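Local coordinates for protein HTH-type transcriptional regulator PrpR (Mycobacterium tuberculosis, PDB 6D2S) that regulates transcription of genes for short-chain fatty acid catabolism through the glyoxylate and methylcitrate cycles, supporting assimilation of cholesterol-derived propionate, at residues N16-L21 against I124-Y129; R87-A92 against A133-Y138. All blocks are in the same frame, centred on the assembly; numbering follows the deposited sequence. Where two conformers were deposited one is given.

Contact 1: residues N16-L21 against I124-Y129. With NA (sodium ion), chain F.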
loop_
_atom_site.group_PDB
_atom_site.type_symbol
_atom_site.label_atom_id
_atom_site.label_comp_id
_atom_site.label_asym_id
_atom_site.label_seq_id
_atom_site.Cartn_x
_atom_site.Cartn_y
_atom_site.Cartn_z
ATOM N N ASN A 16 3.877 -1.719 11.456
ATOM C CA ASN A 16 3.373 -1.383 10.123
ATOM C C ASN A 16 1.848 -1.322 10.086
ATOM O O ASN A 16 1.227 -1.591 9.051
ATOM C CB ASN A 16 3.892 -2.370 9.073
ATOM C CG ASN A 16 5.396 -2.250 8.846
ATOM O OD1 ASN A 16 5.967 -1.163 8.935
ATOM N ND2 ASN A 16 6.040 -3.367 8.548
ATOM N N TYR A 17 1.232 -0.972 11.213
ATOM C CA TYR A 17 -0.222 -0.924 11.327
ATOM C C TYR A 17 -0.577 0.269 12.206
ATOM O O TYR A 17 -0.101 0.363 13.338
ATOM C CB TYR A 17 -0.779 -2.234 11.914
ATOM C CG TYR A 17 -2.247 -2.107 12.254
ATOM C CD1 TYR A 17 -3.213 -2.180 11.256
ATOM C CD2 TYR A 17 -2.658 -1.887 13.558
ATOM C CE1 TYR A 17 -4.555 -2.034 11.555
ATOM C CE2 TYR A 17 -4.000 -1.730 13.874
ATOM C CZ TYR A 17 -4.943 -1.804 12.858
ATOM O OH TYR A 17 -6.271 -1.645 13.152
ATOM N N ILE A 18 -1.391 1.185 11.683
ATOM C CA ILE A 18 -1.724 2.440 12.359
ATOM C C ILE A 18 -3.200 2.370 12.730
ATOM O O ILE A 18 -4.069 2.698 11.916
ATOM C CB ILE A 18 -1.435 3.658 11.475
ATOM C CG1 ILE A 18 -0.046 3.573 10.844
ATOM C CG2 ILE A 18 -1.645 4.975 12.275
ATOM C CD1 ILE A 18 1.126 3.564 11.863
ATOM N N HIS A 19 -3.494 1.965 13.971
ATOM C CA HIS A 19 -4.850 1.540 14.314
ATOM C C HIS A 19 -5.873 2.652 14.117
ATOM O O HIS A 19 -6.938 2.433 13.525
ATOM C CB HIS A 19 -4.898 1.037 15.758
ATOM C CG HIS A 19 -6.242 0.515 16.158
ATOM N ND1 HIS A 19 -6.813 -0.590 15.562
ATOM C CD2 HIS A 19 -7.138 0.960 17.073
ATOM C CE1 HIS A 19 -7.997 -0.818 16.109
ATOM N NE2 HIS A 19 -8.221 0.110 17.024
ATOM N N ASP A 20 -5.593 3.851 14.632
ATOM C CA ASP A 20 -6.617 4.892 14.583
ATOM C C ASP A 20 -6.947 5.294 13.153
ATOM O O ASP A 20 -8.105 5.602 12.846
ATOM C CB ASP A 20 -6.177 6.117 15.391
ATOM C CG ASP A 20 -6.099 5.836 16.877
ATOM O OD1 ASP A 20 -6.929 5.053 17.386
ATOM O OD2 ASP A 20 -5.190 6.385 17.535
ATOM N N LEU A 21 -5.940 5.336 12.268
ATOM C CA LEU A 21 -6.196 5.678 10.872
ATOM C C LEU A 21 -6.852 4.529 10.133
ATOM O O LEU A 21 -7.722 4.746 9.283
ATOM C CB LEU A 21 -4.901 6.042 10.156
ATOM C CG LEU A 21 -4.381 7.460 10.189
ATOM C CD1 LEU A 21 -3.145 7.499 9.277
ATOM C CD2 LEU A 21 -5.461 8.446 9.747
ATOM N N ILE A 124 2.749 12.463 4.796
ATOM C CA ILE A 124 2.339 11.949 3.494
ATOM C C ILE A 124 2.208 10.432 3.540
ATOM O O ILE A 124 1.262 9.855 2.989
ATOM C CB ILE A 124 3.319 12.400 2.396
ATOM C CG1 ILE A 124 3.264 13.915 2.240
ATOM C CG2 ILE A 124 2.958 11.739 1.059
ATOM C CD1 ILE A 124 1.877 14.430 1.926
ATOM N N GLY A 125 3.148 9.763 4.207
ATOM C CA GLY A 125 3.045 8.320 4.350
ATOM C C GLY A 125 1.782 7.882 5.074
ATOM O O GLY A 125 1.176 6.870 4.720
ATOM N N LEU A 126 1.370 8.636 6.099
ATOM C CA LEU A 126 0.147 8.297 6.822
ATOM C C LEU A 126 -1.095 8.581 5.986
ATOM O O LEU A 126 -2.070 7.824 6.039
ATOM C CB LEU A 126 0.082 9.059 8.148
ATOM C CG LEU A 126 1.120 8.537 9.154
ATOM C CD1 LEU A 126 1.306 9.541 10.277
ATOM C CD2 LEU A 126 0.659 7.185 9.687
ATOM N N ALA A 127 -1.082 9.654 5.193
ATOM C CA ALA A 127 -2.204 9.870 4.282
ATOM C C ALA A 127 -2.285 8.757 3.241
ATOM O O ALA A 127 -3.382 8.283 2.910
ATOM C CB ALA A 127 -2.091 11.240 3.601
ATOM N N ASN A 128 -1.136 8.342 2.695
ATOM C CA ASN A 128 -1.117 7.192 1.793
ATOM C C ASN A 128 -1.598 5.937 2.504
ATOM O O ASN A 128 -2.313 5.120 1.911
ATOM C CB ASN A 128 0.291 6.948 1.244
ATOM C CG ASN A 128 0.723 7.991 0.246
ATOM O OD1 ASN A 128 -0.099 8.623 -0.414
ATOM N ND2 ASN A 128 2.022 8.176 0.127
ATOM N N TYR A 129 -1.165 5.735 3.754
ATOM C CA TYR A 129 -1.647 4.591 4.530
ATOM C C TYR A 129 -3.168 4.605 4.634
ATOM O O TYR A 129 -3.839 3.579 4.423
ATOM C CB TYR A 129 -1.002 4.594 5.933
ATOM C CG TYR A 129 -1.457 3.425 6.800
ATOM C CD1 TYR A 129 -2.690 3.452 7.430
ATOM C CD2 TYR A 129 -0.647 2.297 6.970
ATOM C CE1 TYR A 129 -3.129 2.384 8.206
ATOM C CE2 TYR A 129 -1.075 1.221 7.741
ATOM C CZ TYR A 129 -2.316 1.277 8.360
ATOM O OH TYR A 129 -2.749 0.222 9.140
HETATM NA NA NA F . -5.206 6.410 19.842
HETATM O O HOH W 1 -2.407 6.537 18.809
#
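I18 and Y129 carry this contact through both a polar and an apolar link. The backbone N of I18 donates to Y129 OH at 3.0 Å, with a nearly straight N-H...O angle of 166°. Beside it, I18 CG1 lies 3.9 Å from the Y129 ring centroid and 7° off the ring normal, a CH-pi contact over the centre of one face. CG of Y129 is anti to its backbone N (chi1 -180°), which starts the ring off toward the 16-21 segment. At the ring edge, Y129 CE2 comes 3.9 Å from N16 O, a buried carbonyl with no partner in the model. Y17 CD1 approaches Y129 OH obliquely at 3.2 Å. L126 CD2 meets I18 CG1 at 3.9 Å, the two side chains crossing at about a right angle, while L21 CD1 packs on L126 CB at 3.8 Å.

In the second shell, D22 adds a weak hydrogen bond to Y129 OH, and Y17 OH is hydrogen-bonded to H19 ND1 and to R175 NE. D20 OD2 binds a sodium ion away from this interface. I18 holds the N-cap position of helix 19-31, and its contacts set that helix start against helix 116-135, whose residues 124-129 belong to the IrrE N-terminal-like domain. F11 of helix 3-13 and L103 and I107 of helix 101-109 pack around them.

Contact 2: residues R87-A92 against A133-Y138; sequences RAFQIA and AFLLPY
Segments 87-92 and 133-138 run in opposite senses where they meet: CA of F89 is 7.0 Å from CA of L135, and CA of A92 is likewise 7.0 Å from CA of F134, so advancing on one segment means retreating on the other. This is helix-helix packing inside the IrrE N-terminal-like domain, a family grouped by kinship with the MA clan of peptidases. One partner is the N-terminal half of helix 84-99 and the other the C-terminal end of helix 116-135. That end is marked by L136, which leaves helical values, followed by P137 at the N-cap of helix 138-147.

All the cross-contacts are apolar or van der Waals, burying 182 Å² in total. L135 does most of the touching, its two methyl branches dividing the work. CD1 lies against A88 CB and also against A92 CB, at 4.0 Å in each case, bridging two alanines one helical turn apart. Both methyls reach backbone atoms as well, L135 CD1 at A88 O and L135 CD2 at F89 N, the latter 3.7 Å away. This closeness to the backbone is consistent with A88 and A92 ending at CB. A92 CB also faces F134 CB at 4.3 Å; the F134 side chain also touches M28 of helix 19-31, L43 of helix 39-51 and the loop residue M34.

The side chain of F89, which also packs on N128 and A131 of helix 116-135, crosses that of L135 at about a right angle. L135 CD2 sits 3.9 Å from F89 CB. The same methyl lies 4.1 Å from F89 CD1, at the ring edge near its plane.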
loop_
_atom_site.group_PDB
_atom_site.type_symbol
_atom_site.label_atom_id
_atom_site.label_comp_id
_atom_site.label_asym_id
_atom_site.label_seq_id
_atom_site.Cartn_x
_atom_site.Cartn_y
_atom_site.Cartn_z
ATOM N N ARG A 87 -7.161 6.560 -9.263
ATOM C CA ARG A 87 -7.971 7.751 -9.017
ATOM C C ARG A 87 -8.515 7.740 -7.592
ATOM O O ARG A 87 -8.404 8.728 -6.859
ATOM C CB ARG A 87 -9.116 7.836 -10.028
ATOM C CG ARG A 87 -8.643 8.051 -11.460
ATOM C CD ARG A 87 -9.808 8.111 -12.445
ATOM N NE ARG A 87 -9.324 8.260 -13.818
ATOM C CZ ARG A 87 -10.094 8.583 -14.856
ATOM N NH1 ARG A 87 -11.390 8.804 -14.679
ATOM N NH2 ARG A 87 -9.566 8.701 -16.071
ATOM N N ALA A 88 -9.111 6.620 -7.182
ATOM C CA ALA A 88 -9.612 6.509 -5.818
ATOM C C ALA A 88 -8.493 6.723 -4.807
ATOM O O ALA A 88 -8.677 7.421 -3.798
ATOM C CB ALA A 88 -10.257 5.139 -5.602
ATOM N N PHE A 89 -7.329 6.118 -5.057
ATOM C CA PHE A 89 -6.206 6.254 -4.127
ATOM C C PHE A 89 -5.814 7.718 -3.936
ATOM O O PHE A 89 -5.576 8.168 -2.805
ATOM C CB PHE A 89 -5.017 5.433 -4.633
ATOM C CG PHE A 89 -3.906 5.305 -3.634
ATOM C CD1 PHE A 89 -3.865 4.224 -2.761
ATOM C CD2 PHE A 89 -2.896 6.241 -3.598
ATOM C CE1 PHE A 89 -2.827 4.093 -1.854
ATOM C CE2 PHE A 89 -1.854 6.131 -2.684
ATOM C CZ PHE A 89 -1.822 5.059 -1.818
ATOM N N GLN A 90 -5.762 8.478 -5.027
ATOM C CA GLN A 90 -5.429 9.895 -4.927
ATOM C C GLN A 90 -6.476 10.662 -4.131
ATOM O O GLN A 90 -6.135 11.529 -3.321
ATOM C CB GLN A 90 -5.293 10.502 -6.323
ATOM C CG GLN A 90 -4.123 9.958 -7.100
ATOM C CD GLN A 90 -2.814 10.117 -6.346
ATOM O OE1 GLN A 90 -2.476 11.214 -5.899
ATOM N NE2 GLN A 90 -2.063 9.026 -6.219
ATOM N N ILE A 91 -7.760 10.394 -4.391
ATOM C CA ILE A 91 -8.821 11.121 -3.706
ATOM C C ILE A 91 -8.806 10.802 -2.224
ATOM O O ILE A 91 -8.963 11.692 -1.377
ATOM C CB ILE A 91 -10.190 10.793 -4.335
ATOM C CG1 ILE A 91 -10.189 11.163 -5.818
ATOM C CG2 ILE A 91 -11.305 11.531 -3.583
ATOM C CD1 ILE A 91 -11.321 10.449 -6.636
ATOM N N ALA A 92 -8.614 9.525 -1.880
ATOM C CA ALA A 92 -8.593 9.152 -0.473
ATOM C C ALA A 92 -7.357 9.698 0.230
ATOM O O ALA A 92 -7.416 10.018 1.424
ATOM C CB ALA A 92 -8.669 7.618 -0.339
ATOM N N ALA A 133 -6.032 1.946 3.333
ATOM C CA ALA A 133 -6.973 1.335 4.261
ATOM C C ALA A 133 -8.413 1.693 3.926
ATOM O O ALA A 133 -9.328 1.002 4.376
ATOM C CB ALA A 133 -6.657 1.743 5.702
ATOM N N PHE A 134 -8.627 2.743 3.129
ATOM C CA PHE A 134 -9.974 3.074 2.672
ATOM C C PHE A 134 -10.368 2.235 1.452
ATOM O O PHE A 134 -11.473 1.674 1.396
ATOM C CB PHE A 134 -10.042 4.573 2.348
ATOM C CG PHE A 134 -11.448 5.086 2.187
ATOM C CD1 PHE A 134 -12.162 4.826 1.027
ATOM C CD2 PHE A 134 -12.061 5.796 3.200
ATOM C CE1 PHE A 134 -13.468 5.270 0.879
ATOM C CE2 PHE A 134 -13.373 6.234 3.054
ATOM C CZ PHE A 134 -14.065 5.972 1.890
ATOM N N LEU A 135 -9.474 2.156 0.457
ATOM C CA LEU A 135 -9.719 1.320 -0.718
ATOM C C LEU A 135 -9.829 -0.152 -0.357
ATOM O O LEU A 135 -10.547 -0.908 -1.026
ATOM C CB LEU A 135 -8.593 1.496 -1.736
ATOM C CG LEU A 135 -8.775 2.655 -2.719
ATOM C CD1 LEU A 135 -8.954 3.971 -1.967
ATOM C CD2 LEU A 135 -7.590 2.704 -3.656
ATOM N N LEU A 136 -9.092 -0.584 0.663
ATOM C CA LEU A 136 -9.032 -1.986 1.060
ATOM C C LEU A 136 -9.404 -2.055 2.535
ATOM O O LEU A 136 -8.541 -2.227 3.408
ATOM C CB LEU A 136 -7.644 -2.568 0.793
ATOM C CG LEU A 136 -7.178 -2.344 -0.650
ATOM C CD1 LEU A 136 -5.665 -2.644 -0.784
ATOM C CD2 LEU A 136 -8.016 -3.209 -1.607
ATOM N N PRO A 137 -10.687 -1.893 2.846
ATOM C CA PRO A 137 -11.106 -1.844 4.252
ATOM C C PRO A 137 -10.751 -3.141 4.963
ATOM O O PRO A 137 -10.913 -4.239 4.422
ATOM C CB PRO A 137 -12.626 -1.622 4.167
ATOM C CG PRO A 137 -13.008 -2.054 2.788
ATOM C CD PRO A 137 -11.820 -1.704 1.921
ATOM N N TYR A 138 -10.292 -3.004 6.209
ATOM C CA TYR A 138 -9.520 -4.073 6.845
ATOM C C TYR A 138 -10.254 -5.413 6.850
ATOM O O TYR A 138 -9.729 -6.419 6.359
ATOM C CB TYR A 138 -9.133 -3.666 8.277
ATOM C CG TYR A 138 -8.041 -4.544 8.848
ATOM C CD1 TYR A 138 -8.326 -5.839 9.289
ATOM C CD2 TYR A 138 -6.729 -4.090 8.932
ATOM C CE1 TYR A 138 -7.334 -6.660 9.797
ATOM C CE2 TYR A 138 -5.717 -4.916 9.445
ATOM C CZ TYR A 138 -6.036 -6.195 9.877
ATOM O OH TYR A 138 -5.049 -7.010 10.389
#

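From the N terminus, the chain first supplies residues 16-21, at the start of helix 19-31. It then passes through helix 39-51 and the three-stranded sheet (54-58, 67-70, 75-79) before laying down 87-92 on helix 84-99. Helix 116-135 closes both loops: its residues 124-129 return to 16-21 across 102 intervening residues, and its last turn, with F134 and L135, returns to 87-92, the two segments of contact 2 being separated by 40. The segments alternate in sequence, so the two contacts cross rather than nest. Their centres lie 12 Å apart, and they touch directly, Y17 CE1 packing on Y138 CE2 and N128 O on F89 CZ. Helix 116-135 thereby joins the N-terminal helices to helix 84-99.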